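Local coordinates for protein putative protease (PDB 3KD4) that is of unknown function but is probably an exported protease-like protein, at residues A[350-355]-A[475-480]. Sequence-based numbering, arbitrary orientation.
With GOL (glycerol), chain N.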
loop_
_atom_site.group_PDB
_atom_site.type_symbol
_atom_site.label_atom_id
_atom_site.label_comp_id
_atom_site.label_asym_id
_atom_site.label_seq_id
_atom_site.Cartn_x
_atom_site.Cartn_y
_atom_site.Cartn_z
ATOM N N GLY A 350 -3.614 2.537 12.863
ATOM C CA GLY A 350 -4.748 2.592 13.757
ATOM C C GLY A 350 -6.039 2.950 13.065
ATOM O O GLY A 350 -6.415 2.343 12.048
ATOM N N GLY A 351 -6.702 3.967 13.617
ATOM C CA GLY A 351 -7.960 4.464 13.116
ATOM C C GLY A 351 -7.923 5.257 11.807
ATOM O O GLY A 351 -8.965 5.707 11.359
ATOM N N LEU A 352 -6.767 5.394 11.157
ATOM C CA LEU A 352 -6.743 5.916 9.785
ATOM C C LEU A 352 -7.513 4.982 8.824
ATOM O O LEU A 352 -8.029 5.408 7.817
ATOM C CB LEU A 352 -5.307 6.091 9.313
ATOM C CG LEU A 352 -4.516 7.253 9.945
ATOM C CD1 LEU A 352 -3.170 7.405 9.252
ATOM C CD2 LEU A 352 -5.307 8.562 9.870
ATOM N N ASP A 353 -7.574 3.701 9.159
ATOM C CA ASP A 353 -8.192 2.690 8.318
ATOM C C ASP A 353 -9.363 2.038 9.047
ATOM O O ASP A 353 -9.481 2.145 10.246
ATOM C CB ASP A 353 -7.174 1.601 7.985
ATOM C CG ASP A 353 -5.992 2.131 7.160
ATOM O OD1 ASP A 353 -6.126 3.169 6.475
ATOM O OD2 ASP A 353 -4.923 1.507 7.232
ATOM N N LYS A 354 -10.202 1.366 8.283
ATOM C CA LYS A 354 -11.352 0.644 8.809
ATOM C C LYS A 354 -11.022 -0.833 8.724
ATOM O O LYS A 354 -10.671 -1.339 7.656
ATOM C CB LYS A 354 -12.602 0.987 8.002
ATOM C CG LYS A 354 -13.369 2.176 8.553
ATOM C CD LYS A 354 -14.453 2.678 7.587
ATOM C CE LYS A 354 -15.082 3.984 8.097
ATOM N NZ LYS A 354 -16.415 4.189 7.475
ATOM N N VAL A 355 -11.115 -1.516 9.846
ATOM C CA VAL A 355 -10.747 -2.922 9.931
ATOM C C VAL A 355 -12.005 -3.707 10.242
ATOM O O VAL A 355 -12.735 -3.370 11.180
ATOM C CB VAL A 355 -9.669 -3.118 10.987
ATOM C CG1 VAL A 355 -9.321 -4.604 11.194
ATOM C CG2 VAL A 355 -8.453 -2.275 10.605
ATOM N N ASN A 475 3.675 12.486 17.900
ATOM C CA ASN A 475 2.393 12.074 18.489
ATOM C C ASN A 475 1.156 12.311 17.623
ATOM O O ASN A 475 0.062 12.185 18.092
ATOM C CB ASN A 475 2.199 12.786 19.811
ATOM C CG ASN A 475 3.359 12.568 20.767
ATOM O OD1 ASN A 475 3.813 11.429 20.970
ATOM N ND2 ASN A 475 3.844 13.665 21.380
ATOM N N LYS A 476 1.334 12.658 16.365
ATOM C CA LYS A 476 0.220 12.848 15.425
ATOM C C LYS A 476 0.708 12.255 14.102
ATOM O O LYS A 476 1.891 12.284 13.815
ATOM C CB LYS A 476 -0.108 14.343 15.308
ATOM C CG LYS A 476 -1.252 14.706 14.409
ATOM C CD LYS A 476 -1.583 16.200 14.569
ATOM C CE LYS A 476 -2.521 16.780 13.501
ATOM N NZ LYS A 476 -3.653 15.876 13.100
ATOM N N GLN A 477 -0.209 11.698 13.313
ATOM C CA GLN A 477 0.114 11.026 12.069
ATOM C C GLN A 477 -0.032 11.875 10.811
ATOM O O GLN A 477 0.701 11.672 9.862
ATOM C CB GLN A 477 -0.834 9.852 11.882
ATOM C CG GLN A 477 -0.550 8.710 12.750
ATOM C CD GLN A 477 -1.636 7.696 12.706
ATOM O OE1 GLN A 477 -1.427 6.613 12.157
ATOM N NE2 GLN A 477 -2.839 8.043 13.272
ATOM N N GLN A 478 -1.030 12.746 10.775
ATOM C CA GLN A 478 -1.301 13.538 9.588
ATOM C C GLN A 478 -1.292 15.007 9.874
ATOM O O GLN A 478 -1.815 15.457 10.893
ATOM C CB GLN A 478 -2.656 13.207 8.987
ATOM C CG GLN A 478 -2.795 11.766 8.535
ATOM C CD GLN A 478 -4.158 11.516 7.891
ATOM O OE1 GLN A 478 -5.167 11.993 8.392
ATOM N NE2 GLN A 478 -4.189 10.766 6.804
ATOM N N PHE A 479 -0.760 15.754 8.921
ATOM C CA PHE A 479 -0.498 17.166 9.089
ATOM C C PHE A 479 -0.933 17.931 7.842
ATOM O O PHE A 479 -0.620 17.545 6.707
ATOM C CB PHE A 479 1.000 17.401 9.343
ATOM C CG PHE A 479 1.525 16.695 10.536
ATOM C CD1 PHE A 479 1.934 15.358 10.447
ATOM C CD2 PHE A 479 1.588 17.343 11.764
ATOM C CE1 PHE A 479 2.395 14.688 11.562
ATOM C CE2 PHE A 479 2.054 16.678 12.913
ATOM C CZ PHE A 479 2.476 15.354 12.811
ATOM N N THR A 480 -1.691 18.994 8.069
ATOM C CA THR A 480 -2.055 19.917 7.027
ATOM C C THR A 480 -0.825 20.762 6.721
ATOM O O THR A 480 0.133 20.789 7.513
ATOM C CB THR A 480 -3.133 20.888 7.509
ATOM O OG1 THR A 480 -2.613 21.590 8.638
ATOM C CG2 THR A 480 -4.420 20.147 7.896
HETATM C C1 GOL N . -9.056 8.111 4.849
HETATM O O1 GOL N . -8.923 7.140 3.818
HETATM C C2 GOL N . -7.935 8.125 5.918
HETATM O O2 GOL N . -8.475 8.174 7.234
HETATM C C3 GOL N . -7.028 9.332 5.758
HETATM O O3 GOL N . -6.036 9.047 4.809
#
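An interdomain contact joins the short 3-10 turn that leads into strand 353-357, part of the antiparallel sheet of the middle region, to a segment of the C-terminal DUF3858 region, where the two-residue strand 478-479 pairs with strand 417-418. Leu352 enters between two glutamines whose extended side chains come from the opposite direction. One methyl, CD2, lies 3.7 Å from CD of the Gln478 amide, while CD1 and CG pack against the end of Gln477, with CD1 3.8 Å from its CD. A branched leucine suits this place because its two methyls can serve two neighbours at once. Its CG stands anti to the carbonyl carbon (chi1 -72°), and chi2 of -173° then turns CD1 to Gln477 and CD2 to Gln478. Cutting this side chain back to an alanine would take away the methyls that pack on both amides and is likely to open a gap between the two segments. Glutamine suits position 478: its methylenes span the distance, and its NE2 still bonds Glu418. A glycerol, probably from the crystallisation liquor, spans the two segments: its O2 donates to Leu352 O at 2.9 Å, and Gln478 NE2 gives a weak, bent bond (141°) to its O3 at 3.2 Å.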